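Local coordinates for kappa-carrageenase (Pseudoalteromonas carrageenovora, PDB 1DYP), which catalyses, through its GH16 catalytic domain, the internal hydrolysis of beta-1,4 linkages between D-galactose 4-sulfate and 3,6-anhydro-D-galactose in kappa-carrageenans, at residues S152-H157 with E211-K216; Y195-T200 with I204-D209; G98-R103 with M225-S230. The protein carries 1 engineered substitution. All coordinates share one frame; numbering follows the deposited sequence.

How the contacts relate
Along the chain the three contacts nest one inside the next, and none cross. Strand 98-105 comes first and meets strand 225-233 in contact 3, closing the longest loop. Inside it, contact 1 brings 152-157 to 211-216, and inside that loop lies contact 2, the local hairpin of strands 193-199 and 203-208. Contacts 1 and 3 are face-to-face meetings between the two sheets of the GH16 sandwich, whereas contact 2 lies within one of them. Contact 2 adjoins both: V197 and V199 pair with strand 98-105, and W206 pairs with V213 and G214. Contacts 1 and 3 do not touch each other.

Contact 1 (S152-H157 with E211-K216); sequences SDHDLH and EIVGEK. With CD (cadmium ion), chain B.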
ATOM      1  N   SER A 152       6.884 -10.964   4.654  1.00  8.16           N
ATOM      2  CA  SER A 152       6.349  -9.637   4.373  1.00  7.49           C
ATOM      3  C   SER A 152       7.180  -8.944   3.305  1.00  7.20           C
ATOM      4  O   SER A 152       8.369  -9.232   3.146  1.00  6.78           O
ATOM      5  CB  SER A 152       6.332  -8.780   5.644  1.00  7.53           C
ATOM      6  OG  SER A 152       7.631  -8.637   6.196  1.00  7.39           O
ATOM      7  N   ASP A 153       6.549  -8.039   2.566  1.00  6.75           N
ATOM      8  CA  ASP A 153       7.242  -7.290   1.527  1.00  6.76           C
ATOM      9  C   ASP A 153       7.279  -5.799   1.862  1.00  6.53           C
ATOM     10  O   ASP A 153       6.314  -5.236   2.366  1.00  6.47           O
ATOM     11  CB  ASP A 153       6.562  -7.503   0.180  1.00  7.23           C
ATOM     12  CG  ASP A 153       6.611  -8.939  -0.255  1.00  7.71           C
ATOM     13  OD1 ASP A 153       7.724  -9.502  -0.316  1.00  8.24           O
ATOM     14  OD2 ASP A 153       5.540  -9.502  -0.531  1.00  8.54           O
ATOM     15  N   HIS A 154       8.411  -5.165   1.585  1.00  6.43           N
ATOM     16  CA  HIS A 154       8.618  -3.740   1.852  1.00  6.50           C
ATOM     17  C   HIS A 154       9.277  -3.306   0.560  1.00  6.47           C
ATOM     18  O   HIS A 154      10.500  -3.201   0.464  1.00  6.48           O
ATOM     19  CB  HIS A 154       9.536  -3.619   3.066  1.00  6.58           C
ATOM     20  CG  HIS A 154       9.083  -4.451   4.230  1.00  6.63           C
ATOM     21  ND1 HIS A 154       8.179  -3.998   5.164  1.00  6.21           N
ATOM     22  CD2 HIS A 154       9.347  -5.736   4.568  1.00  6.73           C
ATOM     23  CE1 HIS A 154       7.898  -4.964   6.024  1.00  6.53           C
ATOM     24  NE2 HIS A 154       8.594  -6.030   5.680  1.00  6.34           N
ATOM     25  N   ASP A 155       8.433  -3.095  -0.446  1.00  6.48           N
ATOM     26  CA  ASP A 155       8.886  -2.772  -1.791  1.00  6.57           C
ATOM     27  C   ASP A 155       8.737  -1.347  -2.326  1.00  6.46           C
ATOM     28  O   ASP A 155       8.243  -0.428  -1.655  1.00  6.57           O
ATOM     29  CB  ASP A 155       8.183  -3.710  -2.769  1.00  6.51           C
ATOM     30  CG  ASP A 155       8.444  -5.162  -2.468  1.00  6.65           C
ATOM     31  OD1 ASP A 155       9.523  -5.454  -1.912  1.00  6.33           O
ATOM     32  OD2 ASP A 155       7.586  -6.011  -2.785  1.00  6.38           O
ATOM     33  N   LEU A 156       9.164  -1.194  -3.576  1.00  6.74           N
ATOM     34  CA  LEU A 156       9.109   0.063  -4.312  1.00  6.82           C
ATOM     35  C   LEU A 156       8.670  -0.221  -5.745  1.00  7.13           C
ATOM     36  O   LEU A 156       9.022  -1.251  -6.320  1.00  7.22           O
ATOM     37  CB  LEU A 156      10.490   0.712  -4.357  1.00  6.86           C
ATOM     38  CG  LEU A 156      11.159   1.110  -3.043  1.00  6.81           C
ATOM     39  CD1 LEU A 156      12.583   1.556  -3.332  1.00  6.73           C
ATOM     40  CD2 LEU A 156      10.369   2.225  -2.369  1.00  7.08           C
ATOM     41  N   HIS A 157       7.890   0.697  -6.308  1.00  7.15           N
ATOM     42  CA  HIS A 157       7.429   0.594  -7.688  1.00  7.50           C
ATOM     43  C   HIS A 157       7.642   1.968  -8.304  1.00  7.47           C
ATOM     44  O   HIS A 157       7.553   2.979  -7.611  1.00  7.56           O
ATOM     45  CB  HIS A 157       5.938   0.259  -7.767  1.00  7.78           C
ATOM     46  CG  HIS A 157       5.583  -1.094  -7.236  1.00  8.29           C
ATOM     47  ND1 HIS A 157       5.599  -1.398  -5.892  1.00  8.43           N
ATOM     48  CD2 HIS A 157       5.172  -2.218  -7.871  1.00  8.41           C
ATOM     49  CE1 HIS A 157       5.209  -2.649  -5.721  1.00  8.64           C
ATOM     50  NE2 HIS A 157       4.945  -3.168  -6.907  1.00  8.77           N
ATOM     51  N   GLU A 211      12.665  -2.797  14.234  1.00 10.49           N
ATOM     52  CA  GLU A 211      13.813  -3.371  13.538  1.00 10.62           C
ATOM     53  C   GLU A 211      13.879  -2.930  12.084  1.00 10.02           C
ATOM     54  O   GLU A 211      12.853  -2.830  11.418  1.00  9.70           O
ATOM     55  CB  GLU A 211      13.741  -4.897  13.601  1.00 11.74           C
ATOM     56  CG  GLU A 211      13.834  -5.447  15.009  1.00 13.76           C
ATOM     57  CD  GLU A 211      15.186  -5.174  15.630  1.00 14.47           C
ATOM     58  OE1 GLU A 211      16.181  -5.735  15.135  1.00 15.85           O
ATOM     59  OE2 GLU A 211      15.253  -4.391  16.601  1.00 16.00           O
ATOM     60  N   ILE A 212      15.085  -2.658  11.593  1.00  9.60           N
ATOM     61  CA  ILE A 212      15.248  -2.256  10.201  1.00  9.29           C
ATOM     62  C   ILE A 212      15.164  -3.515   9.344  1.00  8.92           C
ATOM     63  O   ILE A 212      15.946  -4.453   9.525  1.00  8.77           O
ATOM     64  CB  ILE A 212      16.606  -1.556   9.965  1.00  9.62           C
ATOM     65  CG1 ILE A 212      16.645  -0.229  10.727  1.00  9.84           C
ATOM     66  CG2 ILE A 212      16.821  -1.323   8.467  1.00  9.75           C
ATOM     67  CD1 ILE A 212      17.957   0.529  10.599  1.00 10.23           C
ATOM     68  N   VAL A 213      14.208  -3.541   8.421  1.00  8.27           N
ATOM     69  CA  VAL A 213      14.013  -4.706   7.564  1.00  7.72           C
ATOM     70  C   VAL A 213      14.278  -4.411   6.098  1.00  7.45           C
ATOM     71  O   VAL A 213      14.167  -5.289   5.246  1.00  7.31           O
ATOM     72  CB  VAL A 213      12.577  -5.258   7.700  1.00  7.77           C
ATOM     73  CG1 VAL A 213      12.264  -5.524   9.161  1.00  7.71           C
ATOM     74  CG2 VAL A 213      11.575  -4.278   7.114  1.00  7.63           C
ATOM     75  N   GLY A 214      14.618  -3.165   5.805  1.00  7.05           N
ATOM     76  CA  GLY A 214      14.896  -2.812   4.432  1.00  6.87           C
ATOM     77  C   GLY A 214      15.542  -1.453   4.297  1.00  6.71           C
ATOM     78  O   GLY A 214      15.368  -0.578   5.145  1.00  6.70           O
ATOM     79  N   GLU A 215      16.333  -1.297   3.246  1.00  6.62           N
ATOM     80  CA  GLU A 215      16.978  -0.023   2.949  1.00  6.66           C
ATOM     81  C   GLU A 215      17.345  -0.012   1.481  1.00  6.64           C
ATOM     82  O   GLU A 215      17.888  -0.987   0.957  1.00  6.34           O
ATOM     83  CB  GLU A 215      18.250   0.222   3.774  1.00  7.01           C
ATOM     84  CG  GLU A 215      18.850   1.605   3.443  1.00  7.54           C
ATOM     85  CD  GLU A 215      20.194   1.889   4.094  1.00  7.80           C
ATOM     86  OE1 GLU A 215      20.954   0.941   4.350  1.00  7.70           O
ATOM     87  OE2 GLU A 215      20.497   3.079   4.324  1.00  8.15           O
ATOM     88  N   LYS A 216      17.041   1.100   0.828  1.00  6.54           N
ATOM     89  CA  LYS A 216      17.336   1.278  -0.585  1.00  6.97           C
ATOM     90  C   LYS A 216      17.722   2.727  -0.793  1.00  7.24           C
ATOM     91  O   LYS A 216      17.424   3.582   0.039  1.00  7.43           O
ATOM     92  CB  LYS A 216      16.097   1.004  -1.442  1.00  6.92           C
ATOM     93  CG  LYS A 216      15.512  -0.390  -1.337  1.00  7.04           C
ATOM     94  CD  LYS A 216      16.450  -1.436  -1.901  1.00  7.23           C
ATOM     95  CE  LYS A 216      15.775  -2.798  -1.908  1.00  7.29           C
ATOM     96  NZ  LYS A 216      16.725  -3.906  -2.229  1.00  7.54           N
TER
HETATM   97 CD    CD B1298      22.772   2.523   4.555  1.00  8.65          CD
HETATM   98  O   HOH W   1      22.469   2.512   6.890  1.00 10.54           O
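The imidazole of H154 presents a face to V213, whose CG2 methyl sits over the middle of the ring, with V213 CG2 3.6 Å from the H154 ring centroid and 7° off the ring normal. This is a well-centred CH-pi contact, in which the two side chains cross at about a right angle. V213 reaches it with CG1 anti to the carbonyl carbon (chi1 -54°), which leaves CG2 in the crowded position between N and C, directed at the ring. Both imidazole nitrogens are engaged, which probably fixes the ring's rotation: H154 NE2 is hydrogen-bonded to S152 OG at 2.8 Å, and ND1 to the backbone O of V140.

Further along, L156 meets K216, the two side chains passing alongside each other and heading opposite ways. The contact is made by one leucine methyl and the root of the lysine, L156 CD1 standing 4.0 Å from K216 CB. The lysine chain bends at its second torsion (chi2 -67°) and carries its ammonium away from the leucine to the backbone O atoms of P175, Q176 and H179. Between these two pairs, E215, which does not touch 152-157, chelates a cadmium ion through OE1 and OE2, each 2.4 Å from the metal; a water and two further atoms complete the site.

No hydrogen bond joins the two segments, although they run nearly parallel. V213 and G214 form a classic beta bulge in strand 211-217, both set opposite W206 of strand 203-208, while 152-157 has backbone partners in Y182, N180 and N178 on one side and E142 and D139 on the other. The contact therefore sets strand 151-162, beside the catalytic strand 133-139, against the face of strands 203-208 and 211-217.

Contact 2 (Y195-T200 with I204-D209); sequences YGVNVT and ITWYVD
V197 lays its CG2 methyl over the five-membered ring of W206, with V197 CG2 3.9 Å from that ring's centroid and 4° off its normal. I204 CG2 covers the six-membered ring on the same face, off its centre, and closes against the valine, I204 CG2 being 3.5 Å from V197 CG2. Both methyls stand anti to their own backbone N, and the two side chains run alongside each other in the same direction. The indole NE1 is bonded to the backbone O of D139, an active-site residue. Replacing W206 by an alanine is likely to leave the V197 and I204 methyls over a gap and the D139 carbonyl without its N-H donor.

Further along, V208 CG2 packs 3.9 Å from Y195 CD1. On the other face, Y207 runs along the neighbouring strand, with the backbone O of G196 at its ring edge, in plane; one water links Y207 OH to N198 ND2 and another joins N198 O to T205 OG1. Four backbone bonds hold the strands together, two each at G196–Y207 and N198–T205; N198 N to T205 O is 2.7 Å. Regular antiparallel pairing across a short turn makes this a beta hairpin, here built into a sheet of the GH16 jelly-roll sandwich, with W206 reaching across to the catalytic strand.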
ATOM      1  N   TYR A 195       4.614  -0.844  11.465  1.00  7.14           N
ATOM      2  CA  TYR A 195       5.275  -0.880  10.174  1.00  6.77           C
ATOM      3  C   TYR A 195       5.612   0.555   9.806  1.00  6.59           C
ATOM      4  O   TYR A 195       4.729   1.405   9.701  1.00  6.75           O
ATOM      5  CB  TYR A 195       4.325  -1.496   9.149  1.00  6.68           C
ATOM      6  CG  TYR A 195       3.946  -2.917   9.497  1.00  6.19           C
ATOM      7  CD1 TYR A 195       4.776  -3.984   9.154  1.00  6.38           C
ATOM      8  CD2 TYR A 195       2.784  -3.190  10.219  1.00  6.09           C
ATOM      9  CE1 TYR A 195       4.461  -5.288   9.523  1.00  5.91           C
ATOM     10  CE2 TYR A 195       2.456  -4.496  10.594  1.00  6.00           C
ATOM     11  CZ  TYR A 195       3.302  -5.536  10.242  1.00  6.11           C
ATOM     12  OH  TYR A 195       2.996  -6.825  10.613  1.00  6.08           O
ATOM     13  N   GLY A 196       6.893   0.833   9.615  1.00  6.38           N
ATOM     14  CA  GLY A 196       7.268   2.190   9.287  1.00  6.45           C
ATOM     15  C   GLY A 196       8.321   2.308   8.217  1.00  6.40           C
ATOM     16  O   GLY A 196       8.954   1.329   7.821  1.00  6.04           O
ATOM     17  N   VAL A 197       8.496   3.528   7.734  1.00  6.70           N
ATOM     18  CA  VAL A 197       9.498   3.792   6.727  1.00  6.90           C
ATOM     19  C   VAL A 197       9.979   5.222   6.885  1.00  7.23           C
ATOM     20  O   VAL A 197       9.197   6.128   7.173  1.00  7.24           O
ATOM     21  CB  VAL A 197       8.944   3.584   5.294  1.00  7.05           C
ATOM     22  CG1 VAL A 197       7.936   4.665   4.946  1.00  7.29           C
ATOM     23  CG2 VAL A 197      10.095   3.570   4.298  1.00  7.10           C
ATOM     24  N   ASN A 198      11.283   5.411   6.749  1.00  7.51           N
ATOM     25  CA  ASN A 198      11.846   6.740   6.832  1.00  7.58           C
ATOM     26  C   ASN A 198      12.280   7.065   5.419  1.00  7.80           C
ATOM     27  O   ASN A 198      13.082   6.344   4.823  1.00  7.55           O
ATOM     28  CB  ASN A 198      13.045   6.783   7.773  1.00  7.84           C
ATOM     29  CG  ASN A 198      13.543   8.193   7.990  1.00  8.18           C
ATOM     30  OD1 ASN A 198      12.749   9.128   8.056  1.00  8.41           O
ATOM     31  ND2 ASN A 198      14.855   8.354   8.113  1.00  8.68           N
ATOM     32  N   VAL A 199      11.730   8.144   4.881  1.00  7.90           N
ATOM     33  CA  VAL A 199      12.044   8.557   3.525  1.00  8.15           C
ATOM     34  C   VAL A 199      12.799   9.878   3.515  1.00  8.49           C
ATOM     35  O   VAL A 199      12.340  10.866   4.085  1.00  8.47           O
ATOM     36  CB  VAL A 199      10.747   8.730   2.694  1.00  8.00           C
ATOM     37  CG1 VAL A 199      11.084   9.021   1.245  1.00  8.14           C
ATOM     38  CG2 VAL A 199       9.885   7.474   2.805  1.00  8.05           C
ATOM     39  N   THR A 200      13.968   9.881   2.880  1.00  8.96           N
ATOM     40  CA  THR A 200      14.769  11.094   2.745  1.00  9.44           C
ATOM     41  C   THR A 200      15.065  11.195   1.254  1.00  9.74           C
ATOM     42  O   THR A 200      14.754  10.277   0.498  1.00  9.46           O
ATOM     43  CB  THR A 200      16.107  11.014   3.513  1.00  9.57           C
ATOM     44  OG1 THR A 200      17.020  10.166   2.806  1.00  9.92           O
ATOM     45  CG2 THR A 200      15.884  10.466   4.914  1.00  9.61           C
ATOM     46  N   ILE A 204      15.768   5.270   1.802  1.00  7.31           N
ATOM     47  CA  ILE A 204      14.461   4.800   2.229  1.00  6.90           C
ATOM     48  C   ILE A 204      14.786   3.625   3.147  1.00  6.78           C
ATOM     49  O   ILE A 204      15.467   2.680   2.743  1.00  6.30           O
ATOM     50  CB  ILE A 204      13.603   4.322   1.039  1.00  6.73           C
ATOM     51  CG1 ILE A 204      13.483   5.447   0.008  1.00  6.84           C
ATOM     52  CG2 ILE A 204      12.210   3.917   1.527  1.00  6.85           C
ATOM     53  CD1 ILE A 204      12.786   5.041  -1.268  1.00  6.62           C
ATOM     54  N   THR A 205      14.325   3.708   4.390  1.00  6.65           N
ATOM     55  CA  THR A 205      14.590   2.676   5.383  1.00  6.81           C
ATOM     56  C   THR A 205      13.281   2.173   5.971  1.00  6.76           C
ATOM     57  O   THR A 205      12.472   2.955   6.464  1.00  7.05           O
ATOM     58  CB  THR A 205      15.470   3.231   6.514  1.00  6.99           C
ATOM     59  OG1 THR A 205      16.661   3.787   5.947  1.00  7.09           O
ATOM     60  CG2 THR A 205      15.841   2.128   7.503  1.00  7.45           C
ATOM     61  N   TRP A 206      13.084   0.860   5.919  1.00  6.62           N
ATOM     62  CA  TRP A 206      11.862   0.235   6.420  1.00  6.45           C
ATOM     63  C   TRP A 206      12.041  -0.382   7.801  1.00  6.60           C
ATOM     64  O   TRP A 206      13.100  -0.924   8.119  1.00  6.27           O
ATOM     65  CB  TRP A 206      11.398  -0.859   5.460  1.00  6.40           C
ATOM     66  CG  TRP A 206      10.847  -0.392   4.141  1.00  5.95           C
ATOM     67  CD1 TRP A 206       9.531  -0.359   3.778  1.00  5.93           C
ATOM     68  CD2 TRP A 206      11.594  -0.024   2.969  1.00  5.94           C
ATOM     69  NE1 TRP A 206       9.410  -0.014   2.455  1.00  5.79           N
ATOM     70  CE2 TRP A 206      10.659   0.199   1.932  1.00  5.80           C
ATOM     71  CE3 TRP A 206      12.959   0.133   2.691  1.00  5.74           C
ATOM     72  CZ2 TRP A 206      11.044   0.566   0.634  1.00  5.92           C
ATOM     73  CZ3 TRP A 206      13.345   0.500   1.392  1.00  5.76           C
ATOM     74  CH2 TRP A 206      12.387   0.709   0.386  1.00  5.82           C
ATOM     75  N   TYR A 207      10.980  -0.321   8.600  1.00  6.80           N
ATOM     76  CA  TYR A 207      10.999  -0.854   9.957  1.00  7.31           C
ATOM     77  C   TYR A 207       9.785  -1.714  10.271  1.00  7.28           C
ATOM     78  O   TYR A 207       8.693  -1.476   9.767  1.00  7.05           O
ATOM     79  CB  TYR A 207      11.017   0.281  10.984  1.00  7.80           C
ATOM     80  CG  TYR A 207      12.148   1.270  10.846  1.00  8.52           C
ATOM     81  CD1 TYR A 207      12.138   2.238   9.843  1.00  8.70           C
ATOM     82  CD2 TYR A 207      13.223   1.245  11.731  1.00  8.67           C
ATOM     83  CE1 TYR A 207      13.176   3.162   9.727  1.00  9.39           C
ATOM     84  CE2 TYR A 207      14.270   2.166  11.623  1.00  9.44           C
ATOM     85  CZ  TYR A 207      14.237   3.118  10.621  1.00  9.48           C
ATOM     86  OH  TYR A 207      15.260   4.033  10.516  1.00 10.46           O
ATOM     87  N   VAL A 208       9.994  -2.715  11.119  1.00  7.40           N
ATOM     88  CA  VAL A 208       8.919  -3.585  11.585  1.00  7.64           C
ATOM     89  C   VAL A 208       9.190  -3.770  13.074  1.00  7.94           C
ATOM     90  O   VAL A 208      10.217  -4.323  13.462  1.00  8.06           O
ATOM     91  CB  VAL A 208       8.914  -4.955  10.886  1.00  7.54           C
ATOM     92  CG1 VAL A 208       7.844  -5.849  11.510  1.00  7.82           C
ATOM     93  CG2 VAL A 208       8.623  -4.782   9.402  1.00  7.40           C
ATOM     94  N   ASP A 209       8.271  -3.288  13.902  1.00  8.26           N
ATOM     95  CA  ASP A 209       8.428  -3.371  15.349  1.00  8.90           C
ATOM     96  C   ASP A 209       9.800  -2.853  15.792  1.00  9.39           C
ATOM     97  O   ASP A 209      10.459  -3.446  16.649  1.00  9.64           O
ATOM     98  CB  ASP A 209       8.210  -4.808  15.843  1.00  8.96           C
ATOM     99  CG  ASP A 209       6.736  -5.194  15.895  1.00  9.09           C
ATOM    100  OD1 ASP A 209       5.873  -4.299  15.786  1.00  8.91           O
ATOM    101  OD2 ASP A 209       6.434  -6.395  16.062  1.00  9.19           O
TER
HETATM  102  O   HOH W   2      16.004   6.411   5.281  1.00  9.55           O
HETATM  103  O   HOH W   3      16.374   5.920   8.913  1.00 17.28           O

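Contact 3 (G98-R103 with M225-S230); sequences GYYEAR and MNLTLS
The hydroxyl of Y100 is gripped by several groups: the backbone O of N96 by a hydrogen bond, and R19 NH1 and a water weakly. The water comes from the far strand: it donates to M225 O at 2.9 Å and, weakly, to Y100 OH at 3.5 Å, so the bridge between the two strands is weak at the tyrosine end.

Below the hydroxyl the contact is apolar. Y100 and L227 reach past one another from opposing sides, and the ring carbon CD2, next to CG, does most of the touching. L227 CD1 is 3.6 Å from Y100 CD2 and comes in obliquely, while L227 CD2, 3.9 Å from the same Y100 CD2, lies in the ring plane at its edge. The leucine thus straddles one corner of the ring with both methyls. Its CG stands opposite the backbone N (chi1 -166°), which extends the fork toward the tyrosine. One step further, A102 CB meets L229 CD2 at 4.2 Å, a looser apolar contact between the alanine methyl and one leucine methyl.

On the side of strand 225-233 turned away from the tyrosine, T228 OG1 donates to N226 O at 3.1 Å, approaching from above the carbonyl plane. M119 and F117 of strand 113-120 fill in beside Y100 and A102, and T267 touches both Y100 and L227.

With chain directions 15° apart, Y100 CA 8.9 Å from L227 CA and no direct hydrogen bonds between them, the strands belong to opposing layers: strand 98-105 pairs with 193-199 and 258-270, strand 225-233 with 75-95 and 113-120. This is the hydrophobic interior of the two-sheet jelly-roll sandwich of GH16 enzymes.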
ATOM      1  N   GLY A  98       9.991  12.030   5.078  1.00  9.41           N
ATOM      2  CA  GLY A  98       9.452  11.991   6.422  1.00  9.12           C
ATOM      3  C   GLY A  98       9.414  10.578   6.960  1.00  8.98           C
ATOM      4  O   GLY A  98       9.752   9.624   6.256  1.00  8.67           O
ATOM      5  N   TYR A  99       9.021  10.442   8.221  1.00  8.82           N
ATOM      6  CA  TYR A  99       8.921   9.126   8.825  1.00  8.85           C
ATOM      7  C   TYR A  99       7.443   8.777   8.902  1.00  8.61           C
ATOM      8  O   TYR A  99       6.631   9.577   9.372  1.00  8.36           O
ATOM      9  CB  TYR A  99       9.523   9.111  10.225  1.00  9.48           C
ATOM     10  CG  TYR A  99       9.486   7.733  10.830  1.00 10.20           C
ATOM     11  CD1 TYR A  99      10.337   6.728  10.370  1.00 10.74           C
ATOM     12  CD2 TYR A  99       8.560   7.410  11.819  1.00 10.72           C
ATOM     13  CE1 TYR A  99      10.265   5.438  10.878  1.00 11.63           C
ATOM     14  CE2 TYR A  99       8.478   6.122  12.330  1.00 11.42           C
ATOM     15  CZ  TYR A  99       9.334   5.142  11.854  1.00 11.69           C
ATOM     16  OH  TYR A  99       9.256   3.866  12.352  1.00 13.24           O
ATOM     17  N   TYR A 100       7.104   7.582   8.428  1.00  8.16           N
ATOM     18  CA  TYR A 100       5.725   7.115   8.409  1.00  8.03           C
ATOM     19  C   TYR A 100       5.596   5.847   9.230  1.00  8.06           C
ATOM     20  O   TYR A 100       6.470   4.988   9.194  1.00  7.71           O
ATOM     21  CB  TYR A 100       5.285   6.798   6.982  1.00  7.81           C
ATOM     22  CG  TYR A 100       5.452   7.920   5.991  1.00  7.70           C
ATOM     23  CD1 TYR A 100       6.711   8.257   5.488  1.00  7.55           C
ATOM     24  CD2 TYR A 100       4.344   8.616   5.513  1.00  7.83           C
ATOM     25  CE1 TYR A 100       6.856   9.256   4.527  1.00  7.41           C
ATOM     26  CE2 TYR A 100       4.477   9.611   4.558  1.00  7.63           C
ATOM     27  CZ  TYR A 100       5.731   9.924   4.067  1.00  7.65           C
ATOM     28  OH  TYR A 100       5.855  10.886   3.096  1.00  7.69           O
ATOM     29  N   GLU A 101       4.486   5.715   9.945  1.00  7.97           N
ATOM     30  CA  GLU A 101       4.276   4.534  10.760  1.00  8.35           C
ATOM     31  C   GLU A 101       2.802   4.215  10.928  1.00  7.92           C
ATOM     32  O   GLU A 101       1.979   5.103  11.116  1.00  7.74           O
ATOM     33  CB  GLU A 101       4.917   4.738  12.133  1.00  9.22           C
ATOM     34  CG  GLU A 101       4.707   3.603  13.111  1.00 10.82           C
ATOM     35  CD  GLU A 101       5.413   3.855  14.429  1.00 11.47           C
ATOM     36  OE1 GLU A 101       6.661   3.938  14.425  1.00 12.53           O
ATOM     37  OE2 GLU A 101       4.720   3.973  15.463  1.00 12.54           O
ATOM     38  N   ALA A 102       2.471   2.933  10.842  1.00  7.71           N
ATOM     39  CA  ALA A 102       1.098   2.495  11.034  1.00  7.47           C
ATOM     40  C   ALA A 102       1.139   1.259  11.919  1.00  7.64           C
ATOM     41  O   ALA A 102       2.030   0.419  11.785  1.00  7.50           O
ATOM     42  CB  ALA A 102       0.441   2.170   9.695  1.00  7.70           C
ATOM     43  N   ARG A 103       0.193   1.178  12.846  1.00  7.49           N
ATOM     44  CA  ARG A 103       0.089   0.044  13.758  1.00  7.84           C
ATOM     45  C   ARG A 103      -1.021  -0.786  13.142  1.00  7.67           C
ATOM     46  O   ARG A 103      -2.191  -0.404  13.180  1.00  7.60           O
ATOM     47  CB  ARG A 103      -0.284   0.529  15.158  1.00  8.25           C
ATOM     48  CG  ARG A 103      -0.294  -0.573  16.191  1.00  9.22           C
ATOM     49  CD  ARG A 103       0.159  -0.060  17.545  1.00 10.58           C
ATOM     50  NE  ARG A 103       0.298  -1.154  18.496  1.00 11.01           N
ATOM     51  CZ  ARG A 103      -0.715  -1.708  19.155  1.00 11.47           C
ATOM     52  NH1 ARG A 103      -1.954  -1.266  18.979  1.00 11.62           N
ATOM     53  NH2 ARG A 103      -0.488  -2.715  19.984  1.00 12.39           N
HETATM   54  N   MSE A 225       3.390  11.830  -3.050  1.00  8.07           N
HETATM   55  CA  MSE A 225       2.620  10.601  -2.926  1.00  8.03           C
HETATM   56  C   MSE A 225       1.545  10.667  -1.850  1.00  7.57           C
HETATM   57  O   MSE A 225       1.740  11.278  -0.800  1.00  7.62           O
HETATM   58  CB  MSE A 225       3.574   9.441  -2.633  1.00  8.40           C
HETATM   59  CG  MSE A 225       4.681   9.300  -3.674  1.00  8.37           C
HETATM   60 SE   MSE A 225       6.092   8.065  -3.179  1.00  8.67          SE
HETATM   61  CE  MSE A 225       7.149   9.276  -2.114  1.00  9.08           C
ATOM     62  N   ASN A 226       0.406  10.040  -2.135  1.00  7.48           N
ATOM     63  CA  ASN A 226      -0.712   9.987  -1.196  1.00  7.29           C
ATOM     64  C   ASN A 226      -0.530   8.783  -0.289  1.00  7.12           C
ATOM     65  O   ASN A 226      -0.333   7.668  -0.767  1.00  7.13           O
ATOM     66  CB  ASN A 226      -2.050   9.854  -1.933  1.00  7.86           C
ATOM     67  CG  ASN A 226      -2.329  11.025  -2.844  1.00  8.09           C
ATOM     68  OD1 ASN A 226      -1.767  11.126  -3.939  1.00  9.00           O
ATOM     69  ND2 ASN A 226      -3.193  11.930  -2.394  1.00  8.20           N
ATOM     70  N   LEU A 227      -0.600   9.012   1.019  1.00  6.70           N
ATOM     71  CA  LEU A 227      -0.436   7.938   1.994  1.00  6.45           C
ATOM     72  C   LEU A 227      -1.687   7.072   1.982  1.00  6.53           C
ATOM     73  O   LEU A 227      -2.802   7.572   2.139  1.00  6.84           O
ATOM     74  CB  LEU A 227      -0.209   8.525   3.381  1.00  6.41           C
ATOM     75  CG  LEU A 227       0.306   7.528   4.415  1.00  6.52           C
ATOM     76  CD1 LEU A 227       1.613   6.896   3.931  1.00  6.60           C
ATOM     77  CD2 LEU A 227       0.512   8.261   5.732  1.00  6.88           C
ATOM     78  N   THR A 228      -1.493   5.768   1.828  1.00  6.40           N
ATOM     79  CA  THR A 228      -2.622   4.861   1.712  1.00  6.35           C
ATOM     80  C   THR A 228      -2.595   3.595   2.563  1.00  6.16           C
ATOM     81  O   THR A 228      -1.550   2.989   2.784  1.00  6.15           O
ATOM     82  CB  THR A 228      -2.770   4.445   0.231  1.00  6.59           C
ATOM     83  OG1 THR A 228      -2.687   5.614  -0.594  1.00  6.60           O
ATOM     84  CG2 THR A 228      -4.097   3.753  -0.020  1.00  6.90           C
ATOM     85  N   LEU A 229      -3.775   3.219   3.042  1.00  6.08           N
ATOM     86  CA  LEU A 229      -3.975   1.996   3.808  1.00  6.07           C
ATOM     87  C   LEU A 229      -5.048   1.280   2.994  1.00  5.97           C
ATOM     88  O   LEU A 229      -6.095   1.857   2.696  1.00  5.98           O
ATOM     89  CB  LEU A 229      -4.488   2.311   5.215  1.00  6.11           C
ATOM     90  CG  LEU A 229      -3.457   2.952   6.151  1.00  6.34           C
ATOM     91  CD1 LEU A 229      -4.155   3.688   7.286  1.00  6.81           C
ATOM     92  CD2 LEU A 229      -2.524   1.873   6.684  1.00  6.34           C
ATOM     93  N   SER A 230      -4.788   0.041   2.599  1.00  5.87           N
ATOM     94  CA  SER A 230      -5.769  -0.675   1.797  1.00  6.10           C
ATOM     95  C   SER A 230      -5.524  -2.162   1.855  1.00  5.95           C
ATOM     96  O   SER A 230      -4.449  -2.607   2.235  1.00  6.08           O
ATOM     97  CB  SER A 230      -5.692  -0.216   0.338  1.00  6.20           C
ATOM     98  OG  SER A 230      -4.420  -0.515  -0.217  1.00  6.97           O
TER
HETATM   99  O   HOH W   4       2.668  10.406   1.777  1.00  9.35           O